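Local coordinates for S-layer domain-containing protein (Ruminiclostridium thermocellum ATCC 27405, PDB 4QVS), which is of unknown function but contains a concanavalin A-like lectin/glucanase fold, so a role in carbohydrate recognition at the cell surface is possible but unproven, at residues G30-S36 with D55-P61; T72-W76 with I87-F91; L143-G148 with E159-S164. All coordinates share one frame. Numbering follows the deposited sequence.

Contact 1: G30-S36 with D55-P61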
loop_
_atom_site.group_PDB
_atom_site.type_symbol
_atom_site.label_atom_id
_atom_site.label_comp_id
_atom_site.label_asym_id
_atom_site.label_seq_id
_atom_site.Cartn_x
_atom_site.Cartn_y
_atom_site.Cartn_z
ATOM N N GLY A 30 -21.856 -11.960 24.612
ATOM C CA GLY A 30 -21.094 -12.225 25.823
ATOM C C GLY A 30 -19.762 -11.511 25.891
ATOM O O GLY A 30 -19.349 -10.782 24.959
ATOM N N ASN A 31 -19.076 -11.741 27.001
ATOM C CA ASN A 31 -17.828 -11.089 27.258
ATOM C C ASN A 31 -16.688 -11.611 26.424
ATOM O O ASN A 31 -16.603 -12.815 26.175
ATOM C CB ASN A 31 -17.478 -11.222 28.726
ATOM C CG ASN A 31 -18.490 -10.550 29.621
ATOM O OD1 ASN A 31 -19.197 -9.635 29.177
ATOM N ND2 ASN A 31 -18.575 -10.991 30.883
ATOM N N ALA A 32 -15.851 -10.689 25.936
ATOM C CA ALA A 32 -14.594 -11.091 25.292
ATOM C C ALA A 32 -13.651 -11.518 26.404
ATOM O O ALA A 32 -13.687 -10.949 27.471
ATOM C CB ALA A 32 -13.982 -9.944 24.498
ATOM N N VAL A 33 -12.811 -12.524 26.185
ATOM C CA VAL A 33 -11.879 -12.924 27.198
ATOM C C VAL A 33 -10.454 -12.696 26.721
ATOM O O VAL A 33 -10.034 -13.201 25.673
ATOM C CB VAL A 33 -12.082 -14.434 27.574
ATOM C CG1 VAL A 33 -11.188 -14.798 28.747
ATOM C CG2 VAL A 33 -13.546 -14.681 27.936
ATOM N N LEU A 34 -9.670 -12.041 27.563
ATOM C CA LEU A 34 -8.279 -11.725 27.260
ATOM C C LEU A 34 -7.330 -12.696 27.937
ATOM O O LEU A 34 -7.477 -12.925 29.120
ATOM C CB LEU A 34 -7.929 -10.317 27.800
ATOM C CG LEU A 34 -6.452 -9.865 27.687
ATOM C CD1 LEU A 34 -5.989 -9.979 26.253
ATOM C CD2 LEU A 34 -6.205 -8.423 28.190
ATOM N N TYR A 35 -6.358 -13.214 27.178
ATOM C CA TYR A 35 -5.290 -14.054 27.688
ATOM C C TYR A 35 -3.997 -13.264 27.393
ATOM O O TYR A 35 -3.463 -13.292 26.284
ATOM C CB TYR A 35 -5.319 -15.430 27.032
ATOM C CG TYR A 35 -6.635 -16.173 27.276
ATOM C CD1 TYR A 35 -6.833 -16.932 28.416
ATOM C CD2 TYR A 35 -7.668 -16.065 26.377
ATOM C CE1 TYR A 35 -8.034 -17.616 28.637
ATOM C CE2 TYR A 35 -8.863 -16.703 26.581
ATOM C CZ TYR A 35 -9.037 -17.478 27.715
ATOM O OH TYR A 35 -10.222 -18.092 27.844
ATOM N N SER A 36 -3.518 -12.546 28.404
ATOM C CA SER A 36 -2.313 -11.719 28.291
ATOM C C SER A 36 -1.856 -11.369 29.673
ATOM O O SER A 36 -2.682 -11.052 30.544
ATOM C CB SER A 36 -2.628 -10.413 27.524
ATOM O OG SER A 36 -1.443 -9.661 27.350
ATOM N N ASP A 55 2.069 -15.512 22.871
ATOM C CA ASP A 55 0.964 -16.443 23.119
ATOM C C ASP A 55 -0.321 -15.771 23.588
ATOM O O ASP A 55 -1.260 -16.424 23.996
ATOM C CB ASP A 55 1.426 -17.499 24.098
ATOM C CG ASP A 55 1.963 -16.937 25.399
ATOM O OD1 ASP A 55 1.632 -15.816 25.820
ATOM O OD2 ASP A 55 2.749 -17.656 26.042
ATOM N N ASP A 56 -0.376 -14.455 23.473
ATOM C CA ASP A 56 -1.532 -13.674 23.888
ATOM C C ASP A 56 -2.574 -13.561 22.809
ATOM O O ASP A 56 -2.246 -13.398 21.640
ATOM C CB ASP A 56 -1.094 -12.213 24.216
ATOM C CG ASP A 56 -0.234 -12.134 25.425
ATOM O OD1 ASP A 56 -0.001 -13.181 26.105
ATOM O OD2 ASP A 56 0.219 -11.019 25.711
ATOM N N TYR A 57 -3.845 -13.538 23.215
ATOM C CA TYR A 57 -4.967 -13.386 22.273
ATOM C C TYR A 57 -6.268 -13.037 22.973
ATOM O O TYR A 57 -6.340 -13.006 24.178
ATOM C CB TYR A 57 -5.190 -14.696 21.477
ATOM C CG TYR A 57 -5.608 -15.836 22.375
ATOM C CD1 TYR A 57 -4.669 -16.506 23.121
ATOM C CD2 TYR A 57 -6.934 -16.263 22.456
ATOM C CE1 TYR A 57 -5.033 -17.569 23.944
ATOM C CE2 TYR A 57 -7.297 -17.362 23.294
ATOM C CZ TYR A 57 -6.314 -17.979 24.038
ATOM O OH TYR A 57 -6.558 -19.027 24.927
ATOM N N VAL A 58 -7.324 -12.873 22.197
ATOM C CA VAL A 58 -8.611 -12.587 22.742
ATOM C C VAL A 58 -9.584 -13.599 22.204
ATOM O O VAL A 58 -9.626 -13.823 21.001
ATOM C CB VAL A 58 -9.081 -11.168 22.313
ATOM C CG1 VAL A 58 -10.445 -10.870 22.894
ATOM C CG2 VAL A 58 -8.049 -10.133 22.773
ATOM N N ALA A 59 -10.381 -14.188 23.104
ATOM C CA ALA A 59 -11.414 -15.102 22.703
ATOM C C ALA A 59 -12.695 -14.301 22.682
ATOM O O ALA A 59 -13.017 -13.599 23.644
ATOM C CB ALA A 59 -11.560 -16.289 23.685
ATOM N N LEU A 60 -13.425 -14.399 21.579
ATOM C CA LEU A 60 -14.704 -13.726 21.442
ATOM C C LEU A 60 -15.745 -14.792 21.708
ATOM O O LEU A 60 -15.460 -15.983 21.588
ATOM C CB LEU A 60 -14.869 -13.175 20.034
ATOM C CG LEU A 60 -13.880 -12.048 19.669
ATOM C CD1 LEU A 60 -13.944 -11.748 18.188
ATOM C CD2 LEU A 60 -14.205 -10.794 20.443
ATOM N N PRO A 61 -16.958 -14.385 22.049
ATOM C CA PRO A 61 -17.965 -15.459 22.335
ATOM C C PRO A 61 -18.433 -16.110 21.044
ATOM O O PRO A 61 -18.429 -15.464 19.969
ATOM C CB PRO A 61 -19.107 -14.708 23.032
ATOM C CG PRO A 61 -18.894 -13.250 22.677
ATOM C CD PRO A 61 -17.424 -13.042 22.417
#

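Contact 2: T72-W76 with I87-F91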
loop_
_atom_site.group_PDB
_atom_site.type_symbol
_atom_site.label_atom_id
_atom_site.label_comp_id
_atom_site.label_asym_id
_atom_site.label_seq_id
_atom_site.Cartn_x
_atom_site.Cartn_y
_atom_site.Cartn_z
ATOM N N THR A 72 -19.711 -6.220 8.545
ATOM C CA THR A 72 -18.516 -5.429 8.704
ATOM C C THR A 72 -17.774 -5.800 9.978
ATOM O O THR A 72 -18.368 -6.029 11.021
ATOM C CB THR A 72 -18.826 -3.893 8.742
ATOM O OG1 THR A 72 -19.579 -3.518 7.596
ATOM C CG2 THR A 72 -17.559 -3.102 8.775
ATOM N N ILE A 73 -16.466 -5.918 9.868
ATOM C CA ILE A 73 -15.619 -6.074 11.000
ATOM C C ILE A 73 -14.644 -4.923 10.954
ATOM O O ILE A 73 -13.902 -4.767 9.965
ATOM C CB ILE A 73 -14.804 -7.378 10.982
ATOM C CG1 ILE A 73 -15.768 -8.558 10.995
ATOM C CG2 ILE A 73 -13.918 -7.401 12.224
ATOM C CD1 ILE A 73 -15.112 -9.879 10.682
ATOM N N ALA A 74 -14.577 -4.178 12.045
ATOM C CA ALA A 74 -13.740 -2.999 12.051
ATOM C C ALA A 74 -13.130 -2.791 13.398
ATOM O O ALA A 74 -13.756 -3.015 14.424
ATOM C CB ALA A 74 -14.567 -1.803 11.645
ATOM N N PHE A 75 -11.892 -2.332 13.392
ATOM C CA PHE A 75 -11.204 -2.104 14.616
ATOM C C PHE A 75 -10.002 -1.240 14.381
ATOM O O PHE A 75 -9.541 -1.079 13.274
ATOM C CB PHE A 75 -10.716 -3.445 15.155
ATOM C CG PHE A 75 -9.897 -4.203 14.151
ATOM C CD1 PHE A 75 -10.517 -4.955 13.160
ATOM C CD2 PHE A 75 -8.508 -4.104 14.151
ATOM C CE1 PHE A 75 -9.770 -5.626 12.213
ATOM C CE2 PHE A 75 -7.757 -4.761 13.197
ATOM C CZ PHE A 75 -8.386 -5.515 12.229
ATOM N N TRP A 76 -9.439 -0.780 15.473
ATOM C CA TRP A 76 -8.181 -0.064 15.426
ATOM C C TRP A 76 -7.084 -1.028 15.808
ATOM O O TRP A 76 -7.275 -1.830 16.731
ATOM C CB TRP A 76 -8.190 1.033 16.473
ATOM C CG TRP A 76 -8.901 2.226 16.058
ATOM C CD1 TRP A 76 -10.203 2.562 16.300
ATOM C CD2 TRP A 76 -8.313 3.331 15.332
ATOM N NE1 TRP A 76 -10.470 3.827 15.745
ATOM C CE2 TRP A 76 -9.326 4.306 15.150
ATOM C CE3 TRP A 76 -7.038 3.570 14.814
ATOM C CZ2 TRP A 76 -9.091 5.530 14.455
ATOM C CZ3 TRP A 76 -6.798 4.799 14.113
ATOM C CH2 TRP A 76 -7.828 5.754 13.952
ATOM N N ILE A 87 -4.796 -11.726 12.549
ATOM C CA ILE A 87 -5.369 -10.592 13.240
ATOM C C ILE A 87 -6.692 -11.034 13.856
ATOM O O ILE A 87 -6.943 -10.771 15.029
ATOM C CB ILE A 87 -5.569 -9.391 12.290
ATOM C CG1 ILE A 87 -4.213 -8.901 11.750
ATOM C CG2 ILE A 87 -6.257 -8.289 13.061
ATOM C CD1 ILE A 87 -4.308 -7.799 10.714
ATOM N N PHE A 88 -7.559 -11.639 13.044
ATOM C CA PHE A 88 -8.792 -12.254 13.547
ATOM C C PHE A 88 -9.105 -13.554 12.779
ATOM O O PHE A 88 -8.660 -13.769 11.635
ATOM C CB PHE A 88 -10.020 -11.314 13.632
ATOM C CG PHE A 88 -10.620 -10.922 12.317
ATOM C CD1 PHE A 88 -11.255 -11.842 11.500
ATOM C CD2 PHE A 88 -10.627 -9.573 11.922
ATOM C CE1 PHE A 88 -11.810 -11.477 10.299
ATOM C CE2 PHE A 88 -11.213 -9.204 10.745
ATOM C CZ PHE A 88 -11.804 -10.138 9.927
ATOM N N ASP A 89 -9.916 -14.391 13.388
ATOM C CA ASP A 89 -10.255 -15.691 12.775
ATOM C C ASP A 89 -11.559 -16.124 13.386
ATOM O O ASP A 89 -11.709 -16.122 14.588
ATOM C CB ASP A 89 -9.088 -16.638 12.975
ATOM C CG ASP A 89 -9.358 -18.051 12.536
ATOM O OD1 ASP A 89 -10.185 -18.318 11.670
ATOM O OD2 ASP A 89 -8.600 -18.904 13.004
ATOM N N PHE A 90 -12.535 -16.338 12.510
ATOM C CA PHE A 90 -13.836 -16.797 12.857
ATOM C C PHE A 90 -13.958 -18.062 12.040
ATOM O O PHE A 90 -13.860 -18.053 10.808
ATOM C CB PHE A 90 -14.933 -15.803 12.510
ATOM C CG PHE A 90 -14.812 -14.494 13.250
ATOM C CD1 PHE A 90 -15.344 -14.334 14.511
ATOM C CD2 PHE A 90 -14.137 -13.428 12.674
ATOM C CE1 PHE A 90 -15.227 -13.114 15.185
ATOM C CE2 PHE A 90 -14.020 -12.204 13.337
ATOM C CZ PHE A 90 -14.559 -12.050 14.592
ATOM N N PHE A 91 -14.166 -19.167 12.738
ATOM C CA PHE A 91 -14.114 -20.481 12.093
ATOM C C PHE A 91 -15.171 -21.453 12.655
ATOM O O PHE A 91 -15.610 -21.317 13.776
ATOM C CB PHE A 91 -12.688 -21.043 12.287
ATOM C CG PHE A 91 -12.254 -21.177 13.745
ATOM C CD1 PHE A 91 -11.770 -20.090 14.452
ATOM C CD2 PHE A 91 -12.303 -22.414 14.389
ATOM C CE1 PHE A 91 -11.381 -20.206 15.766
ATOM C CE2 PHE A 91 -11.920 -22.549 15.720
ATOM C CZ PHE A 91 -11.450 -21.452 16.413
#

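Contact 3: L143-G148 with E159-S164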
loop_
_atom_site.group_PDB
_atom_site.type_symbol
_atom_site.label_atom_id
_atom_site.label_comp_id
_atom_site.label_asym_id
_atom_site.label_seq_id
_atom_site.Cartn_x
_atom_site.Cartn_y
_atom_site.Cartn_z
ATOM N N LEU A 143 -0.132 6.357 -19.058
ATOM C CA LEU A 143 -1.254 7.256 -19.383
ATOM C C LEU A 143 -1.873 6.732 -20.670
ATOM O O LEU A 143 -1.181 6.570 -21.678
ATOM C CB LEU A 143 -0.826 8.718 -19.545
ATOM C CG LEU A 143 -1.964 9.725 -19.828
ATOM C CD1 LEU A 143 -2.824 9.961 -18.593
ATOM C CD2 LEU A 143 -1.438 11.063 -20.347
ATOM N N SER A 144 -3.165 6.426 -20.609
ATOM C CA SER A 144 -3.915 5.903 -21.747
ATOM C C SER A 144 -5.219 6.657 -21.843
ATOM O O SER A 144 -6.186 6.336 -21.146
ATOM C CB SER A 144 -4.197 4.422 -21.557
ATOM O OG SER A 144 -5.215 4.007 -22.435
ATOM N N GLY A 145 -5.258 7.643 -22.729
ATOM C CA GLY A 145 -6.438 8.469 -22.852
ATOM C C GLY A 145 -6.534 9.160 -21.520
ATOM O O GLY A 145 -5.517 9.573 -20.988
ATOM N N ASP A 146 -7.738 9.214 -20.953
ATOM C CA ASP A 146 -7.982 9.885 -19.663
ATOM C C ASP A 146 -7.570 9.089 -18.431
ATOM O O ASP A 146 -7.637 9.613 -17.318
ATOM C CB ASP A 146 -9.465 10.248 -19.518
ATOM C CG ASP A 146 -9.917 11.261 -20.537
ATOM O OD1 ASP A 146 -9.097 11.646 -21.390
ATOM O OD2 ASP A 146 -11.090 11.683 -20.487
ATOM N N THR A 147 -7.146 7.841 -18.620
ATOM C CA THR A 147 -6.794 6.981 -17.498
ATOM C C THR A 147 -5.308 6.836 -17.255
ATOM O O THR A 147 -4.577 6.402 -18.138
ATOM C CB THR A 147 -7.346 5.573 -17.728
ATOM O OG1 THR A 147 -8.752 5.662 -17.950
ATOM C CG2 THR A 147 -7.066 4.681 -16.529
ATOM N N GLY A 148 -4.878 7.157 -16.037
ATOM C CA GLY A 148 -3.476 7.039 -15.640
ATOM C C GLY A 148 -3.348 5.932 -14.616
ATOM O O GLY A 148 -4.210 5.804 -13.764
ATOM N N GLU A 159 -5.334 4.511 -9.842
ATOM C CA GLU A 159 -5.809 5.012 -11.141
ATOM C C GLU A 159 -6.561 6.323 -10.968
ATOM O O GLU A 159 -7.094 6.633 -9.901
ATOM C CB GLU A 159 -6.826 4.081 -11.805
ATOM C CG GLU A 159 -6.325 2.823 -12.462
ATOM C CD GLU A 159 -7.500 1.975 -12.919
ATOM O OE1 GLU A 159 -8.502 2.534 -13.418
ATOM O OE2 GLU A 159 -7.437 0.749 -12.749
ATOM N N ASN A 160 -6.637 7.069 -12.052
ATOM C CA ASN A 160 -7.411 8.285 -12.071
ATOM C C ASN A 160 -7.879 8.395 -13.504
ATOM O O ASN A 160 -7.125 8.758 -14.411
ATOM C CB ASN A 160 -6.600 9.495 -11.616
ATOM C CG ASN A 160 -7.385 10.793 -11.708
ATOM O OD1 ASN A 160 -8.358 10.890 -12.460
ATOM N ND2 ASN A 160 -6.951 11.809 -10.962
ATOM N N ASN A 161 -9.150 8.085 -13.680
ATOM C CA ASN A 161 -9.777 8.045 -14.983
ATOM C C ASN A 161 -10.182 9.423 -15.514
ATOM O O ASN A 161 -10.799 9.514 -16.563
ATOM C CB ASN A 161 -10.984 7.099 -14.890
ATOM C CG ASN A 161 -10.606 5.721 -14.330
ATOM O OD1 ASN A 161 -9.511 5.210 -14.577
ATOM N ND2 ASN A 161 -11.507 5.123 -13.566
ATOM N N THR A 162 -9.809 10.488 -14.812
ATOM C CA THR A 162 -10.165 11.850 -15.218
ATOM C C THR A 162 -8.975 12.689 -15.690
ATOM O O THR A 162 -8.972 13.905 -15.501
ATOM C CB THR A 162 -10.745 12.621 -14.021
ATOM O OG1 THR A 162 -9.677 12.997 -13.141
ATOM C CG2 THR A 162 -11.767 11.774 -13.273
ATOM N N LEU A 163 -7.962 12.068 -16.279
ATOM C CA LEU A 163 -6.776 12.824 -16.694
ATOM C C LEU A 163 -6.768 13.195 -18.179
ATOM O O LEU A 163 -6.285 12.431 -19.010
ATOM C CB LEU A 163 -5.509 12.041 -16.338
ATOM C CG LEU A 163 -5.341 11.708 -14.857
ATOM C CD1 LEU A 163 -4.108 10.855 -14.647
ATOM C CD2 LEU A 163 -5.252 12.977 -14.031
ATOM N N SER A 164 -7.298 14.377 -18.492
ATOM C CA SER A 164 -7.341 14.894 -19.860
ATOM C C SER A 164 -6.170 15.781 -20.196
ATOM O O SER A 164 -5.913 16.021 -21.365
ATOM C CB SER A 164 -8.627 15.679 -20.116
ATOM O OG SER A 164 -9.700 14.802 -20.384
#

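Contact 1: G30-S36 with D55-P61
Asp56 opens the contact: its OD2 lies 2.7 Å from Ser36 OG, whose proton could instead go to Ser50 O, and OD2 accepts a hydrogen bond from Asp52 N. Tyr57 N donates to Tyr35 O (3.1 Å) and Tyr35 N to Tyr57 O (3.0 Å), starting the ladder. The two rings lie near parallel (21°) but slid apart, centroids 4.7 Å apart, while Tyr35 CB sits over the Tyr57 face; Lys181 of the second subunit adds a cation-pi contact to Tyr57. Val58 faces Leu34 as a non-hydrogen-bonded pair, with Val58 CG2 4.0 Å from Leu34 CD1. Ala59 restores hydrogen bonding: Val33 N to Ala59 O and Ala59 N to Val33 O, both 2.8 Å. Leu60 CD2 packs 4.1 Å from Ala32 CB, and Pro61, without an N-H, lies against Gly30, Pro61 CG 3.4 Å from Gly30 O. The alternating pairs, with strand axes at 158° and 4.6 Å, make an antiparallel ladder. Residues 58-60 extend the sheet into the second subunit, consistent with a concanavalin A-like beta sandwich.

Contact 2: T72-W76 with I87-F91
Ile73, Phe88 and Phe75 contribute most of the 213 Å² buried here. Strands 72-76 and 88-91 run nearly antiparallel (153°), but their axes come no closer than 10.9 Å, too far for backbone pairing; they meet through inward-pointing side chains, as layers of a beta sandwich do. Ile73 has the most surface covered, 62 Å²: its CD1 lies 3.4 Å from Phe88 CZ and 3.7 Å from Phe90 CE2, so one methyl group touches two rings. Phe88 also receives Phe75, whose CE1 approaches the edge of the Phe88 ring, 4.0 Å from Phe88 CD2. Phe75 also meets Ile87, the residue before Phe88, with Phe75 CZ 3.6 Å from Ile87 CG2. The consecutive residues Ile87 and Phe88 can both point at strand 72-76 because they form a classic beta bulge opposite Leu102, which breaks the usual alternation. Ala74 points away, and residues of both segments pair in antiparallel ladders with strands of the second subunit, where Phe204 of that chain packs on Ile73. Every closest pair joins carbon to carbon between buried residues, which implies that the direct contact between these two segments rests on hydrophobic burial and dispersion rather than directional polar bonds.

Contact 3: L143-G148 with E159-S164
The shortest hydrogen bond between the two segments runs from Leu163 N to Asp146 O (2.7 Å, 154°), joining the turn after strand 137-144 to the chain leaving strand 155-160. Next to it, Gly148 and Asn160 form an antiparallel hydrogen-bonded pair: Gly148 N to Asn160 O and Asn160 N to Gly148 O, each 3.2 Å. The Asn160 side chain shapes the exit from the strand: its OD1 accepts from Thr162 N (2.8 Å) in an Asx turn and from Thr162 OG1 (2.6 Å). A weak bond from Ser164 OG to Asp146 OD1 (3.4 Å) lies at the outer end, and Asp146 CA makes a CA-H...O contact with Leu163 O at 3.1 Å. A type II' turn from Ser144 to Thr147 is closed by Thr147 N to Ser144 O (3.1 Å) and Ser144 N to Thr147 O (2.8 Å); Gly145 supplies its positive phi of 64°. Packing centres on Leu163: Leu163 CB is 4.1 Å from Leu143 CD1 and Leu163 CD1 4.0 Å from Gly148 CA; a CB on Gly148 would clash with Leu163 CD1. Asn160 ND2 bonds to Thr124 O and Gly145 N to Asn70 OD1, both of the second subunit. The contact lies at one end of a three-stranded antiparallel sheet, with strand 147-152 between 137-144 and 155-160; Leu143 pairs with a strand of the second subunit, carrying the sheet across the interface.

In the fold
Contacts 1 and 2 are neighbours, with centres 13 Å apart and a direct touch between Leu60 CD1 and Phe90 CE1 at 3.5 Å. Contact 3 stands on the opposite side of the chain's centre, 48 Å from contact 1 and 35 Å from contact 2 between centres; the nearest atoms are about 34 and 23 Å apart. All three nevertheless touch the second subunit and have strands that pair with it, consistent with a dimer in which the chains complete one another's sheets. The side chains of Leu34 in contact 1 and Phe75 in contact 2 lie about 11 and 10 Å from a bound sodium ion; Met10, Asp12, Asn45 and Asn47 form the sodium site.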